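Local coordinates for protein putative phosphoenolpyruvate-dependent sugar phosphotransferase system (PTS) permease (Klebsiella pneumoniae subsp. pneumoniae, PDB 3MTQ) that probably serves as a mannose-family IIA component of the phosphotransferase system, relaying phosphate during sugar uptake, at residues L110-P113 / L114-L118. Numbering follows the deposited sequence. Where two conformers were deposited one is given.
Sequences LNLP and LIIDL
Asn111 caps the helix that begins at Leu112, its OD1 accepting from Leu114 N at 2.9 Å. The bond is fairly straight, with an N-H...O angle of 163°. Asn111 CG sits between the backbone N and carbonyl carbon (chi1 69°), which brings OD1 round to the N-H of Leu114. The N-H meets OD1 from above the carbonyl plane rather than along a lone pair. The two side chains cross nearly at right angles, and Leu114 CB lies 3.4 Å from Asn111 OD1. At the other end of the amide, ND2 donates to Gly109 O, so a bond on either atom fixes how the group is turned.

Beyond the cap, Ile116 N and Asp117 N bond to Leu112 O and Pro113 O, while the bond of Ile115 N to Asn111 O is weak. Leu112 and Ile116 run side by side, Leu112 CD1 lying 3.8 Å from Ile116 CG1, and face Val40 and Leu44 of helix 32-44. Ile115 CG1, anti to its carbonyl carbon (chi1 -53°), comes within 3.3 Å of Asn111 O; the side chain also touches Phe26 and Ile83 of the parallel sheet. Leu112 and Pro113 pack on Asp85 of the second subunit. This is a classic N-cap: the asparagine amide replaces a missing backbone acceptor, and Pro113, lacking an N-H, asks for none.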
loop_
_atom_site.group_PDB
_atom_site.type_symbol
_atom_site.label_atom_id
_atom_site.label_comp_id
_atom_site.label_asym_id
_atom_site.label_seq_id
_atom_site.Cartn_x
_atom_site.Cartn_y
_atom_site.Cartn_z
ATOM N N LEU A 110 0.916 -3.829 -3.757
ATOM C CA LEU A 110 -0.304 -3.154 -3.451
ATOM C C LEU A 110 -0.137 -1.768 -2.876
ATOM O O LEU A 110 0.676 -1.539 -1.972
ATOM C CB LEU A 110 -1.067 -3.943 -2.379
ATOM C CG LEU A 110 -2.027 -5.049 -2.674
ATOM C CD1 LEU A 110 -2.487 -5.496 -1.298
ATOM C CD2 LEU A 110 -3.218 -4.585 -3.508
ATOM N N ASN A 111 -0.948 -0.849 -3.383
ATOM C CA ASN A 111 -0.966 0.527 -2.933
ATOM C C ASN A 111 -2.197 1.191 -3.485
ATOM O O ASN A 111 -2.814 0.698 -4.426
ATOM C CB ASN A 111 0.344 1.280 -3.363
ATOM C CG ASN A 111 0.437 1.509 -4.853
ATOM O OD1 ASN A 111 -0.161 2.457 -5.400
ATOM N ND2 ASN A 111 1.230 0.677 -5.536
ATOM N N LEU A 112 -2.615 2.253 -2.845
ATOM C CA LEU A 112 -3.865 2.907 -3.164
ATOM C C LEU A 112 -3.854 3.604 -4.515
ATOM O O LEU A 112 -4.753 3.432 -5.337
ATOM C CB LEU A 112 -4.238 3.906 -2.075
ATOM C CG LEU A 112 -5.641 4.526 -2.123
ATOM C CD1 LEU A 112 -6.842 3.577 -2.482
ATOM C CD2 LEU A 112 -5.917 5.316 -0.805
ATOM N N PRO A 113 -2.807 4.368 -4.777
ATOM C CA PRO A 113 -2.918 5.023 -6.075
ATOM C C PRO A 113 -3.098 4.013 -7.206
ATOM O O PRO A 113 -3.872 4.255 -8.150
ATOM C CB PRO A 113 -1.570 5.754 -6.235
ATOM C CG PRO A 113 -0.791 5.566 -4.951
ATOM C CD PRO A 113 -1.706 4.843 -3.931
ATOM N N LEU A 114 -2.374 2.903 -7.167
ATOM C CA LEU A 114 -2.480 1.848 -8.206
ATOM C C LEU A 114 -3.881 1.348 -8.425
ATOM O O LEU A 114 -4.405 1.298 -9.548
ATOM C CB LEU A 114 -1.560 0.679 -7.891
ATOM C CG LEU A 114 -1.671 -0.555 -8.780
ATOM C CD1 LEU A 114 -1.212 -0.183 -10.203
ATOM C CD2 LEU A 114 -0.818 -1.670 -8.198
ATOM N N ILE A 115 -4.534 0.988 -7.324
ATOM C CA ILE A 115 -5.897 0.571 -7.401
ATOM C C ILE A 115 -6.883 1.622 -7.943
ATOM O O ILE A 115 -7.715 1.314 -8.796
ATOM C CB ILE A 115 -6.347 0.029 -6.010
ATOM C CG1 ILE A 115 -5.374 -1.037 -5.540
ATOM C CG2 ILE A 115 -7.762 -0.495 -6.153
ATOM C CD1 ILE A 115 -5.074 -2.073 -6.575
ATOM N N ILE A 116 -6.758 2.865 -7.514
ATOM C CA ILE A 116 -7.591 3.951 -8.017
ATOM C C ILE A 116 -7.413 4.150 -9.542
ATOM O O ILE A 116 -8.391 4.302 -10.300
ATOM C CB ILE A 116 -7.286 5.263 -7.273
ATOM C CG1 ILE A 116 -7.759 5.153 -5.813
ATOM C CG2 ILE A 116 -8.008 6.426 -7.927
ATOM C CD1 ILE A 116 -9.162 4.621 -5.721
ATOM N N ASP A 117 -6.163 4.143 -10.003
ATOM C CA ASP A 117 -5.884 4.299 -11.442
ATOM C C ASP A 117 -6.474 3.159 -12.278
ATOM O O ASP A 117 -7.049 3.389 -13.355
ATOM C CB ASP A 117 -4.383 4.416 -11.728
ATOM C CG ASP A 117 -4.093 5.228 -12.990
ATOM O OD1 ASP A 117 -4.368 6.441 -12.942
ATOM O OD2 ASP A 117 -3.629 4.679 -14.030
ATOM N N LEU A 118 -6.332 1.926 -11.803
ATOM C CA LEU A 118 -6.930 0.745 -12.436
ATOM C C LEU A 118 -8.459 0.860 -12.536
ATOM O O LEU A 118 -9.046 0.565 -13.584
ATOM C CB LEU A 118 -6.556 -0.535 -11.678
ATOM C CG LEU A 118 -5.097 -0.989 -11.848
ATOM C CD1 LEU A 118 -4.657 -2.083 -10.836
ATOM C CD2 LEU A 118 -4.917 -1.448 -13.288
#